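Local structure of HP0420 homologue (Helicobacter felis, 3LW3) at residues B[10-15]-B[28-33]; B[16-21]-B[67-72]; B[85-90]-B[123-128]; B[94-99]-B[116-121]. The protein is of unknown function but adopts the hotdog fold as a two-chain assembly, consistent with a role in handling acyl thioesters, as in many relatives of that fold. All coordinates share one frame; numbering follows the deposited sequence.

Contact 1. Residues B[10-15]-B[28-33]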
loop_
_atom_site.group_PDB
_atom_site.type_symbol
_atom_site.label_atom_id
_atom_site.label_comp_id
_atom_site.label_asym_id
_atom_site.label_seq_id
_atom_site.Cartn_x
_atom_site.Cartn_y
_atom_site.Cartn_z
ATOM N N ALA B 10 -5.979 -2.166 -29.188
ATOM C CA ALA B 10 -6.400 -2.861 -27.960
ATOM C C ALA B 10 -5.841 -2.136 -26.741
ATOM O O ALA B 10 -4.628 -1.854 -26.705
ATOM C CB ALA B 10 -5.915 -4.324 -27.975
ATOM N N PRO B 11 -6.713 -1.829 -25.746
ATOM C CA PRO B 11 -6.193 -1.183 -24.527
ATOM C C PRO B 11 -5.178 -2.117 -23.871
ATOM O O PRO B 11 -5.393 -3.338 -23.893
ATOM C CB PRO B 11 -7.430 -1.048 -23.612
ATOM C CG PRO B 11 -8.621 -1.459 -24.433
ATOM C CD PRO B 11 -8.117 -2.265 -25.598
ATOM N N LEU B 12 -4.104 -1.554 -23.317
ATOM C CA LEU B 12 -3.123 -2.336 -22.560
ATOM C C LEU B 12 -3.816 -3.199 -21.488
ATOM O O LEU B 12 -3.434 -4.339 -21.232
ATOM C CB LEU B 12 -2.080 -1.396 -21.933
ATOM C CG LEU B 12 -1.078 -2.054 -21.003
ATOM C CD1 LEU B 12 -0.004 -2.709 -21.828
ATOM C CD2 LEU B 12 -0.495 -0.989 -20.051
ATOM N N GLU B 13 -4.877 -2.686 -20.878
ATOM C CA GLU B 13 -5.556 -3.442 -19.834
ATOM C C GLU B 13 -6.340 -4.641 -20.348
ATOM O O GLU B 13 -6.737 -5.491 -19.576
ATOM C CB GLU B 13 -6.473 -2.537 -19.037
ATOM C CG GLU B 13 -5.724 -1.567 -18.190
ATOM C CD GLU B 13 -5.207 -0.368 -18.978
ATOM O OE1 GLU B 13 -5.688 -0.140 -20.138
ATOM O OE2 GLU B 13 -4.338 0.366 -18.410
ATOM N N GLU B 14 -6.572 -4.719 -21.650
ATOM C CA GLU B 14 -7.367 -5.816 -22.172
ATOM C C GLU B 14 -6.958 -7.185 -21.584
ATOM O O GLU B 14 -7.834 -7.945 -21.170
ATOM C CB GLU B 14 -7.350 -5.835 -23.717
ATOM C CG GLU B 14 -8.415 -6.739 -24.373
ATOM C CD GLU B 14 -9.799 -6.133 -24.326
ATOM O OE1 GLU B 14 -9.920 -4.919 -24.607
ATOM O OE2 GLU B 14 -10.766 -6.862 -24.017
ATOM N N GLY B 15 -5.659 -7.510 -21.526
ATOM C CA GLY B 15 -5.255 -8.824 -21.018
ATOM C C GLY B 15 -4.965 -8.867 -19.507
ATOM O O GLY B 15 -4.445 -9.861 -18.949
ATOM N N ALA B 28 -1.623 4.184 -9.791
ATOM C CA ALA B 28 -0.492 4.323 -10.704
ATOM C C ALA B 28 -1.000 3.932 -12.091
ATOM O O ALA B 28 -1.956 3.175 -12.242
ATOM C CB ALA B 28 0.682 3.406 -10.301
ATOM N N GLU B 29 -0.349 4.469 -13.102
ATOM C CA GLU B 29 -0.657 4.120 -14.499
ATOM C C GLU B 29 0.088 2.841 -14.916
ATOM O O GLU B 29 1.320 2.741 -14.727
ATOM C CB GLU B 29 -0.290 5.266 -15.448
ATOM C CG GLU B 29 -0.548 4.912 -16.891
ATOM C CD GLU B 29 -0.007 5.963 -17.859
ATOM O OE1 GLU B 29 0.888 6.757 -17.481
ATOM O OE2 GLU B 29 -0.462 5.991 -19.023
ATOM N N LEU B 30 -0.641 1.894 -15.500
ATOM C CA LEU B 30 -0.016 0.674 -15.964
ATOM C C LEU B 30 0.726 0.997 -17.241
ATOM O O LEU B 30 0.132 1.559 -18.161
ATOM C CB LEU B 30 -1.077 -0.363 -16.288
ATOM C CG LEU B 30 -0.582 -1.710 -16.814
ATOM C CD1 LEU B 30 0.390 -2.425 -15.858
ATOM C CD2 LEU B 30 -1.804 -2.537 -17.128
ATOM N N ILE B 31 1.983 0.588 -17.306
ATOM C CA ILE B 31 2.870 0.819 -18.443
ATOM C C ILE B 31 3.094 -0.459 -19.267
ATOM O O ILE B 31 3.005 -0.429 -20.514
ATOM C CB ILE B 31 4.202 1.383 -18.017
ATOM C CG1 ILE B 31 4.044 2.633 -17.150
ATOM C CG2 ILE B 31 5.071 1.603 -19.246
ATOM C CD1 ILE B 31 3.329 3.738 -17.865
ATOM N N SER B 32 3.359 -1.586 -18.609
ATOM C CA SER B 32 3.517 -2.839 -19.333
ATOM C C SER B 32 3.381 -3.994 -18.344
ATOM O O SER B 32 3.480 -3.803 -17.113
ATOM C CB SER B 32 4.914 -2.907 -19.928
ATOM O OG SER B 32 5.893 -2.714 -18.928
ATOM N N PHE B 33 3.169 -5.184 -18.883
ATOM C CA PHE B 33 3.148 -6.382 -18.069
ATOM C C PHE B 33 3.308 -7.577 -18.980
ATOM O O PHE B 33 3.028 -7.490 -20.194
ATOM C CB PHE B 33 1.876 -6.539 -17.231
ATOM C CG PHE B 33 0.623 -6.732 -18.044
ATOM C CD1 PHE B 33 0.030 -5.648 -18.727
ATOM C CD2 PHE B 33 0.033 -7.995 -18.156
ATOM C CE1 PHE B 33 -1.142 -5.829 -19.472
ATOM C CE2 PHE B 33 -1.120 -8.169 -18.899
ATOM C CZ PHE B 33 -1.700 -7.099 -19.558
HETATM O O HOH W 1 -2.159 2.106 -19.024
#
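Leu12 lays its side chain across Leu30 and against the ring of Phe33, and this is how the N-terminal loop leans on strand 29-34, an outer strand of the sheet within the chain. From CB the chain leaves with CG anti to the backbone N (chi1 174°), which carries the branch point into the notch between the two partners: CG is 4.0 Å from Leu30 CD2 and nearly as close to Phe33 CE1. There the methyls part. CD1 runs past the ring, 4.1 Å from Phe33 CE1, with the carbonyl O of Ile31 at a similar distance. CD2 goes to Leu30, where the packing is tight: it lies 3.3 Å from Leu30 CG and 3.2 Å from Leu30 O. The backbone helps as well, since Leu12 O meets the edge of the Phe33 ring in its plane, 3.3 Å from CE1, and further along the loop Gly15 C approaches Phe33 CZ at 3.7 Å. Glu13 turns its CB away but bends back at chi2 (79°), which brings its carboxylate beside Leu30, with OE2 4.0 Å from Leu30 CB. That same OE2 accepts a hydrogen bond from Gln24, whose amide oxygen in turn takes the backbone N of Leu30. Next along the strand, Ile31 and Ser32 both face Thr39 in a classic beta bulge. Between the two segments the direct grip is therefore apolar contact plus a carbonyl at a ring edge, while Gln24 supplies a hydrogen-bonded link between Glu13 and the strand.

Contact 2. Residues B[16-21]-B[67-72]; sequences LLVCTR and AALCAL
Val18 meets Leu69 with the two side chains crossing at about a right angle, where the loop before the first strand passes along helix 57-72, the central helix of the hotdog fold. Val18 straddles the helix backbone and the base of Leu69. Its CG2, anti to the backbone N, rests 3.9 Å from Leu69 CB and, more loosely, 4.1 Å from the methyl Leu69 CD2, while CG1 lies over the peptide that follows, 3.8 Å from Leu69 O. The other methyl of Leu69, CD1, reaches Cys19 SG at 3.8 Å. A turn of the side chain with SG anti to the carbonyl carbon (chi1 -72°) points that sulfur at the helix. It is not a free thiol. Cys19 SG is joined by a disulfide to Cys50 of the second subunit, so the tip of Leu69 packs against a covalent link between the chains; Arg21, two residues on, adds a salt bridge to Asp52 of that subunit. On the other side of the helix Ala67 and Ala68 turn to the sheet. The helix is in this way enclosed between the sheet and the loop. The side chains that meet on the loop side are carbon and sulfur, mostly buried, with the Leu69 carbonyl among the atoms under Val18. Cys70 completes the surface. Its SG has Val18 CG1 4.3 Å away, and it receives the end of Leu16: the CD1 methyl of Leu16 stops 3.7 Å from Cys70 SG.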
loop_
_atom_site.group_PDB
_atom_site.type_symbol
_atom_site.label_atom_id
_atom_site.label_comp_id
_atom_site.label_asym_id
_atom_site.label_seq_id
_atom_site.Cartn_x
_atom_site.Cartn_y
_atom_site.Cartn_z
ATOM N N LEU B 16 -5.314 -7.783 -18.826
ATOM C CA LEU B 16 -5.004 -7.691 -17.392
ATOM C C LEU B 16 -6.147 -8.342 -16.606
ATOM O O LEU B 16 -7.312 -7.911 -16.700
ATOM C CB LEU B 16 -4.811 -6.243 -16.998
ATOM C CG LEU B 16 -4.404 -6.080 -15.544
ATOM C CD1 LEU B 16 -2.977 -6.524 -15.418
ATOM C CD2 LEU B 16 -4.576 -4.633 -15.145
ATOM N N LEU B 17 -5.819 -9.397 -15.868
ATOM C CA LEU B 17 -6.788 -10.204 -15.132
ATOM C C LEU B 17 -6.982 -9.790 -13.687
ATOM O O LEU B 17 -7.977 -10.174 -13.063
ATOM C CB LEU B 17 -6.351 -11.676 -15.152
ATOM C CG LEU B 17 -6.104 -12.305 -16.535
ATOM C CD1 LEU B 17 -6.056 -13.827 -16.402
ATOM C CD2 LEU B 17 -7.166 -11.844 -17.513
ATOM N N VAL B 18 -6.035 -9.035 -13.131
ATOM C CA VAL B 18 -6.040 -8.725 -11.708
ATOM C C VAL B 18 -6.556 -7.302 -11.434
ATOM O O VAL B 18 -6.468 -6.420 -12.274
ATOM C CB VAL B 18 -4.614 -8.979 -11.122
ATOM C CG1 VAL B 18 -3.656 -7.934 -11.647
ATOM C CG2 VAL B 18 -4.644 -9.093 -9.597
ATOM N N CYS B 19 -7.090 -7.088 -10.237
ATOM C CA CYS B 19 -7.594 -5.783 -9.817
ATOM C C CYS B 19 -8.518 -5.118 -10.835
ATOM O O CYS B 19 -8.349 -3.967 -11.212
ATOM C CB CYS B 19 -6.458 -4.845 -9.400
ATOM S SG CYS B 19 -5.699 -5.329 -7.761
ATOM N N THR B 20 -9.537 -5.855 -11.239
ATOM C CA THR B 20 -10.446 -5.300 -12.215
ATOM C C THR B 20 -11.180 -4.031 -11.756
ATOM O O THR B 20 -11.625 -3.264 -12.607
ATOM C CB THR B 20 -11.434 -6.343 -12.769
ATOM O OG1 THR B 20 -12.324 -6.803 -11.742
ATOM C CG2 THR B 20 -10.649 -7.517 -13.384
ATOM N N ARG B 21 -11.308 -3.798 -10.455
ATOM C CA ARG B 21 -12.055 -2.634 -9.992
ATOM C C ARG B 21 -11.136 -1.437 -9.687
ATOM O O ARG B 21 -11.629 -0.367 -9.381
ATOM C CB ARG B 21 -12.901 -2.949 -8.756
ATOM C CG ARG B 21 -13.833 -4.150 -8.847
ATOM C CD ARG B 21 -15.191 -3.798 -9.466
ATOM N NE ARG B 21 -15.767 -2.539 -8.966
ATOM C CZ ARG B 21 -16.659 -2.437 -7.973
ATOM N NH1 ARG B 21 -17.099 -3.525 -7.327
ATOM N NH2 ARG B 21 -17.109 -1.237 -7.614
ATOM N N ALA B 67 1.880 -3.003 -9.130
ATOM C CA ALA B 67 2.942 -3.592 -10.016
ATOM C C ALA B 67 3.129 -5.109 -9.728
ATOM O O ALA B 67 3.161 -5.946 -10.655
ATOM C CB ALA B 67 4.305 -2.916 -9.849
ATOM N N ALA B 68 3.284 -5.421 -8.439
ATOM C CA ALA B 68 3.499 -6.811 -7.986
ATOM C C ALA B 68 2.365 -7.725 -8.500
ATOM O O ALA B 68 2.624 -8.754 -9.106
ATOM C CB ALA B 68 3.595 -6.855 -6.476
ATOM N N LEU B 69 1.108 -7.337 -8.283
ATOM C CA LEU B 69 -0.050 -8.132 -8.752
ATOM C C LEU B 69 -0.025 -8.285 -10.279
ATOM O O LEU B 69 -0.292 -9.361 -10.789
ATOM C CB LEU B 69 -1.359 -7.532 -8.244
ATOM C CG LEU B 69 -1.569 -7.778 -6.746
ATOM C CD1 LEU B 69 -2.644 -6.859 -6.040
ATOM C CD2 LEU B 69 -1.937 -9.256 -6.566
ATOM N N CYS B 70 0.309 -7.218 -11.007
ATOM C CA CYS B 70 0.360 -7.287 -12.464
ATOM C C CYS B 70 1.459 -8.213 -13.025
ATOM O O CYS B 70 1.296 -8.808 -14.105
ATOM C CB CYS B 70 0.512 -5.892 -13.057
ATOM S SG CYS B 70 -0.902 -4.832 -12.830
ATOM N N ALA B 71 2.556 -8.362 -12.310
ATOM C CA ALA B 71 3.637 -9.235 -12.753
ATOM C C ALA B 71 3.192 -10.701 -12.813
ATOM O O ALA B 71 3.638 -11.443 -13.697
ATOM C CB ALA B 71 4.865 -9.112 -11.781
ATOM N N LEU B 72 2.373 -11.098 -11.846
ATOM C CA LEU B 72 1.831 -12.466 -11.803
ATOM C C LEU B 72 0.543 -12.575 -12.649
ATOM O O LEU B 72 0.325 -13.578 -13.349
ATOM C CB LEU B 72 1.554 -12.885 -10.361
ATOM C CG LEU B 72 0.974 -14.277 -10.194
ATOM C CD1 LEU B 72 1.983 -15.231 -10.759
ATOM C CD2 LEU B 72 0.740 -14.481 -8.728
#

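Contact 3. Residues B[85-90]-B[123-128]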
loop_
_atom_site.group_PDB
_atom_site.type_symbol
_atom_site.label_atom_id
_atom_site.label_comp_id
_atom_site.label_asym_id
_atom_site.label_seq_id
_atom_site.Cartn_x
_atom_site.Cartn_y
_atom_site.Cartn_z
ATOM N N ASN B 85 11.087 -1.160 1.774
ATOM C CA ASN B 85 11.959 -0.040 2.186
ATOM C C ASN B 85 11.604 1.177 1.340
ATOM O O ASN B 85 11.628 1.125 0.087
ATOM C CB ASN B 85 13.435 -0.362 1.964
ATOM C CG ASN B 85 13.901 -1.548 2.792
ATOM O OD1 ASN B 85 14.631 -2.407 2.294
ATOM N ND2 ASN B 85 13.484 -1.609 4.036
ATOM N N LEU B 86 11.218 2.242 2.031
ATOM C CA LEU B 86 10.890 3.508 1.407
ATOM C C LEU B 86 12.152 4.339 1.522
ATOM O O LEU B 86 12.436 4.927 2.579
ATOM C CB LEU B 86 9.672 4.176 2.063
ATOM C CG LEU B 86 8.343 3.437 1.824
ATOM C CD1 LEU B 86 8.235 2.116 2.497
ATOM C CD2 LEU B 86 7.120 4.284 2.233
ATOM N N LEU B 87 12.971 4.336 0.470
ATOM C CA LEU B 87 14.345 4.866 0.584
ATOM C C LEU B 87 14.466 6.385 0.654
ATOM O O LEU B 87 15.465 6.920 1.133
ATOM C CB LEU B 87 15.254 4.306 -0.520
ATOM C CG LEU B 87 15.303 2.779 -0.580
ATOM C CD1 LEU B 87 16.138 2.286 -1.718
ATOM C CD2 LEU B 87 15.905 2.290 0.715
ATOM N N ALA B 88 13.451 7.080 0.161
ATOM C CA ALA B 88 13.464 8.531 0.166
ATOM C C ALA B 88 12.036 9.069 0.072
ATOM O O ALA B 88 11.159 8.384 -0.541
ATOM C CB ALA B 88 14.287 9.042 -1.004
ATOM N N PRO B 89 11.807 10.288 0.654
ATOM C CA PRO B 89 10.483 10.912 0.576
ATOM C C PRO B 89 10.226 11.403 -0.841
ATOM O O PRO B 89 11.116 11.929 -1.478
ATOM C CB PRO B 89 10.583 12.107 1.538
ATOM C CG PRO B 89 12.011 12.453 1.555
ATOM C CD PRO B 89 12.727 11.095 1.484
ATOM N N ILE B 90 9.018 11.237 -1.316
ATOM C CA ILE B 90 8.659 11.616 -2.674
ATOM C C ILE B 90 7.735 12.848 -2.601
ATOM O O ILE B 90 6.869 12.935 -1.689
ATOM C CB ILE B 90 7.953 10.389 -3.378
ATOM C CG1 ILE B 90 8.833 9.149 -3.363
ATOM C CG2 ILE B 90 7.586 10.700 -4.785
ATOM C CD1 ILE B 90 10.213 9.357 -3.838
ATOM N N VAL B 123 14.518 4.430 -5.401
ATOM C CA VAL B 123 13.976 5.143 -4.227
ATOM C C VAL B 123 12.992 4.270 -3.411
ATOM O O VAL B 123 12.477 4.685 -2.363
ATOM C CB VAL B 123 13.257 6.442 -4.613
ATOM C CG1 VAL B 123 14.259 7.439 -5.233
ATOM C CG2 VAL B 123 12.113 6.112 -5.614
ATOM N N PHE B 124 12.771 3.037 -3.889
ATOM C CA PHE B 124 11.888 2.079 -3.213
ATOM C C PHE B 124 12.362 0.675 -3.546
ATOM O O PHE B 124 12.759 0.382 -4.682
ATOM C CB PHE B 124 10.445 2.265 -3.715
ATOM C CG PHE B 124 9.478 1.252 -3.173
ATOM C CD1 PHE B 124 8.799 1.499 -1.968
ATOM C CD2 PHE B 124 9.276 0.039 -3.829
ATOM C CE1 PHE B 124 7.930 0.560 -1.437
ATOM C CE2 PHE B 124 8.396 -0.904 -3.303
ATOM C CZ PHE B 124 7.708 -0.631 -2.127
ATOM N N GLU B 125 12.285 -0.214 -2.565
ATOM C CA GLU B 125 12.505 -1.642 -2.887
ATOM C C GLU B 125 11.641 -2.518 -1.968
ATOM O O GLU B 125 11.462 -2.184 -0.778
ATOM C CB GLU B 125 13.996 -1.988 -2.811
ATOM C CG GLU B 125 14.545 -1.982 -1.407
ATOM C CD GLU B 125 16.098 -1.889 -1.294
ATOM O OE1 GLU B 125 16.829 -2.133 -2.292
ATOM O OE2 GLU B 125 16.568 -1.580 -0.178
ATOM N N GLY B 126 11.054 -3.584 -2.510
ATOM C CA GLY B 126 10.251 -4.454 -1.686
ATOM C C GLY B 126 10.056 -5.836 -2.236
ATOM O O GLY B 126 10.168 -6.006 -3.441
ATOM N N ASP B 127 9.763 -6.791 -1.356
ATOM C CA ASP B 127 9.316 -8.138 -1.748
ATOM C C ASP B 127 7.869 -8.356 -1.296
ATOM O O ASP B 127 7.527 -8.059 -0.137
ATOM C CB ASP B 127 10.237 -9.214 -1.161
ATOM C CG ASP B 127 11.626 -9.149 -1.764
ATOM O OD1 ASP B 127 11.722 -9.176 -2.996
ATOM O OD2 ASP B 127 12.634 -9.000 -1.035
ATOM N N PHE B 128 7.027 -8.831 -2.203
ATOM C CA PHE B 128 5.613 -9.072 -1.930
ATOM C C PHE B 128 5.354 -10.574 -2.041
ATOM O O PHE B 128 5.870 -11.222 -2.944
ATOM C CB PHE B 128 4.731 -8.345 -2.950
ATOM C CG PHE B 128 4.849 -6.848 -2.853
ATOM C CD1 PHE B 128 3.898 -6.120 -2.180
ATOM C CD2 PHE B 128 5.981 -6.196 -3.376
ATOM C CE1 PHE B 128 4.047 -4.738 -2.036
ATOM C CE2 PHE B 128 6.136 -4.835 -3.253
ATOM C CZ PHE B 128 5.182 -4.108 -2.547
HETATM O O HOH W 2 9.870 5.395 -1.285
#
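Asn85 and Leu86 pair with Glu125 and Phe124 in an antiparallel ladder, joining the end of strand 77-86 to strand 121-132 at one margin of the chain's sheet. Asn85 and Glu125 form a hydrogen-bonded pair: Asn85 N gives a nearly linear bond of 2.8 Å to Glu125 O, and Glu125 N returns one of 3.0 Å to Asn85 O. Beyond Leu86 the strand ends, yet Leu87 N still bonds Val123 O at 2.9 Å, more bent (136° at the hydrogen) and from above the carbonyl plane. Water 2 also donates to Val123 O, so two donors hold this oxygen beside the bulge that Val123 and Phe124 form opposite Gly116. Side chains divide between the faces. On one, Leu86 CD1 touches Phe124 CE1 at 4.2 Å, and the Phe124 ring goes on to pack under helix 57-72. On the other, Glu125 crosses Asn85 obliquely, leaving OE2 3.2 Å from Asn85 OD1; as modelled these are two acceptors in close approach, not hydrogen-bonded, and the carboxylate finds its salt bridge at OE1 with Lys122. Leu87 CD2 lies 4.0 Å from Glu125 OE2. Asn85 also pairs antiparallel with a strand of the second subunit, so the sheet runs on across the interface, as in the dimers of hotdog-fold proteins.

Contact 4. Residues B[94-99]-B[116-121]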
loop_
_atom_site.group_PDB
_atom_site.type_symbol
_atom_site.label_atom_id
_atom_site.label_comp_id
_atom_site.label_asym_id
_atom_site.label_seq_id
_atom_site.Cartn_x
_atom_site.Cartn_y
_atom_site.Cartn_z
ATOM N N GLN B 94 7.115 14.277 -9.015
ATOM C CA GLN B 94 8.117 13.253 -9.305
ATOM C C GLN B 94 7.477 12.038 -9.969
ATOM O O GLN B 94 6.596 11.436 -9.386
ATOM C CB GLN B 94 8.846 12.826 -8.022
ATOM C CG GLN B 94 9.730 13.895 -7.385
ATOM C CD GLN B 94 10.566 13.309 -6.251
ATOM O OE1 GLN B 94 10.297 13.569 -5.060
ATOM N NE2 GLN B 94 11.587 12.494 -6.607
ATOM N N GLU B 95 7.978 11.632 -11.132
ATOM C CA GLU B 95 7.552 10.371 -11.768
ATOM C C GLU B 95 8.308 9.189 -11.181
ATOM O O GLU B 95 9.529 9.095 -11.344
ATOM C CB GLU B 95 7.877 10.389 -13.259
ATOM C CG GLU B 95 7.025 11.334 -14.011
ATOM C CD GLU B 95 7.189 11.161 -15.512
ATOM O OE1 GLU B 95 8.069 10.352 -15.970
ATOM O OE2 GLU B 95 6.404 11.827 -16.211
ATOM N N ILE B 96 7.598 8.289 -10.519
ATOM C CA ILE B 96 8.249 7.054 -9.970
ATOM C C ILE B 96 7.841 5.793 -10.754
ATOM O O ILE B 96 6.637 5.462 -10.773
ATOM C CB ILE B 96 7.845 6.840 -8.503
ATOM C CG1 ILE B 96 7.978 8.142 -7.717
ATOM C CG2 ILE B 96 8.700 5.772 -7.863
ATOM C CD1 ILE B 96 9.428 8.716 -7.766
ATOM N N TYR B 97 8.802 5.123 -11.399
ATOM C CA TYR B 97 8.521 3.854 -12.116
ATOM C C TYR B 97 8.735 2.650 -11.191
ATOM O O TYR B 97 9.827 2.471 -10.619
ATOM C CB TYR B 97 9.432 3.741 -13.340
ATOM C CG TYR B 97 8.986 4.646 -14.450
ATOM C CD1 TYR B 97 8.030 4.232 -15.374
ATOM C CD2 TYR B 97 9.481 5.944 -14.529
ATOM C CE1 TYR B 97 7.594 5.057 -16.399
ATOM C CE2 TYR B 97 9.046 6.787 -15.522
ATOM C CZ TYR B 97 8.123 6.330 -16.463
ATOM O OH TYR B 97 7.692 7.184 -17.455
ATOM N N PHE B 98 7.685 1.844 -11.022
ATOM C CA PHE B 98 7.816 0.628 -10.229
ATOM C C PHE B 98 7.889 -0.576 -11.140
ATOM O O PHE B 98 6.939 -0.857 -11.882
ATOM C CB PHE B 98 6.635 0.441 -9.276
ATOM C CG PHE B 98 6.556 1.523 -8.205
ATOM C CD1 PHE B 98 7.131 1.327 -6.940
ATOM C CD2 PHE B 98 5.919 2.735 -8.463
ATOM C CE1 PHE B 98 7.045 2.312 -5.973
ATOM C CE2 PHE B 98 5.859 3.744 -7.438
ATOM C CZ PHE B 98 6.391 3.496 -6.221
ATOM N N ASN B 99 9.006 -1.292 -11.061
ATOM C CA ASN B 99 9.285 -2.459 -11.911
ATOM C C ASN B 99 9.232 -3.725 -11.051
ATOM O O ASN B 99 10.060 -3.870 -10.142
ATOM C CB ASN B 99 10.678 -2.293 -12.531
ATOM C CG ASN B 99 10.811 -1.003 -13.335
ATOM O OD1 ASN B 99 9.907 -0.639 -14.092
ATOM N ND2 ASN B 99 11.924 -0.277 -13.147
ATOM N N GLY B 116 11.409 0.674 -7.152
ATOM C CA GLY B 116 10.848 1.915 -7.651
ATOM C C GLY B 116 11.982 2.863 -7.966
ATOM O O GLY B 116 12.927 2.985 -7.139
ATOM N N GLU B 117 11.909 3.512 -9.127
ATOM C CA GLU B 117 12.980 4.410 -9.542
ATOM C C GLU B 117 12.493 5.774 -9.946
ATOM O O GLU B 117 11.471 5.917 -10.630
ATOM C CB GLU B 117 13.750 3.842 -10.707
ATOM C CG GLU B 117 14.375 2.493 -10.481
ATOM C CD GLU B 117 15.093 2.043 -11.746
ATOM O OE1 GLU B 117 14.736 2.477 -12.877
ATOM O OE2 GLU B 117 16.020 1.213 -11.606
ATOM N N PHE B 118 13.297 6.761 -9.569
ATOM C CA PHE B 118 13.097 8.142 -9.978
ATOM C C PHE B 118 14.302 8.525 -10.812
ATOM O O PHE B 118 15.424 8.470 -10.292
ATOM C CB PHE B 118 13.056 9.025 -8.744
ATOM C CG PHE B 118 12.984 10.506 -9.070
ATOM C CD1 PHE B 118 11.921 11.021 -9.795
ATOM C CD2 PHE B 118 13.992 11.396 -8.633
ATOM C CE1 PHE B 118 11.831 12.412 -10.090
ATOM C CE2 PHE B 118 13.928 12.775 -8.946
ATOM C CZ PHE B 118 12.857 13.293 -9.678
ATOM N N MET B 119 14.080 8.901 -12.081
ATOM C CA MET B 119 15.175 9.263 -12.986
ATOM C C MET B 119 16.277 8.168 -12.941
ATOM O O MET B 119 17.473 8.477 -12.844
ATOM C CB MET B 119 15.710 10.667 -12.569
ATOM C CG MET B 119 14.606 11.743 -12.628
ATOM S SD MET B 119 13.805 11.862 -14.214
ATOM C CE MET B 119 12.207 12.504 -13.794
ATOM N N GLU B 120 15.825 6.905 -12.898
ATOM C CA GLU B 120 16.690 5.736 -12.892
ATOM C C GLU B 120 17.509 5.572 -11.589
ATOM O O GLU B 120 18.505 4.861 -11.573
ATOM C CB GLU B 120 17.576 5.737 -14.153
ATOM C CG GLU B 120 16.696 5.801 -15.405
ATOM C CD GLU B 120 17.431 5.802 -16.753
ATOM O OE1 GLU B 120 17.031 6.602 -17.641
ATOM O OE2 GLU B 120 18.370 5.003 -16.935
ATOM N N ILE B 121 17.076 6.227 -10.508
ATOM C CA ILE B 121 17.699 6.086 -9.194
ATOM C C ILE B 121 16.738 5.359 -8.279
ATOM O O ILE B 121 15.587 5.750 -8.194
ATOM C CB ILE B 121 18.018 7.450 -8.600
ATOM C CG1 ILE B 121 18.899 8.252 -9.578
ATOM C CG2 ILE B 121 18.648 7.272 -7.226
ATOM C CD1 ILE B 121 18.755 9.762 -9.466
HETATM O O HOH W 3 11.448 8.645 -13.283
HETATM O O HOH W 4 14.152 -1.715 -11.690
#
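Tyr97 and Glu117 form a hydrogen-bonded pair in the antiparallel beta hairpin of strands 96-105 and 109-118, part of the sheet that wraps the helix of the hotdog fold. Tyr97 N donates to Glu117 O at 2.9 Å and Glu117 N to Tyr97 O at 2.8 Å, both moderately bent. In the next pair Phe98 faces Gly116, whose CA lies 3.8 Å from Phe98 CD1; the ring fills the side where a side chain at Gly116 would project. Phe98 then packs edge-to-face with Phe124 and against alanines of helix 57-72.

At the other end, strand 109-118 closes on a type I' turn from Phe118 to Ile121, with backbone bonds both ways between those two residues. Here the Phe118 ring makes the main side-chain contacts. With CG anti to the backbone N (chi1 174°) the ring starts out beside strand 96-105; separately, Ile96 CD1 touches Phe118 CB at 3.8 Å. Glu95 O comes to the ring's edge in plane, 3.4 Å from Phe118 CD1, and also accepts from water 3, which in turn takes the N-H of Met119. Asn99 and Glu117 do not bond directly; Asn99 ND2 gives to water 4, while its OD1 is bonded by Thr39. Gln94, its OE1 held by the backbone N of Glu91, crosses the Phe118 ring at about a right angle with the amide plane tilted 78° from the ring. Its NE2 sits over the ring centre, 3.1 Å above the plane, with Met119 CG on the opposite face.

From the N terminus, strand 29-34 returns to residues 10-15 in contact 1, and residues 16-21 reach on to helix 57-72 in contact 2. The two loops cross, since 28-33 falls between the segments of contact 2, and they touch through Leu16, Leu30, Phe33 and Cys70. After the helix comes strand 77-86, whose end contact 3 ties to strand 121-132; inside that span contact 4 closes the hairpin of strands 96-105 and 109-118. Contacts 3 and 4 share the bulge bonding at Gly116. The helix joins the two groups: Ala68 packs on Phe128 and Ala67 on Phe98. Contacts 2 and 3 also reach the second subunit.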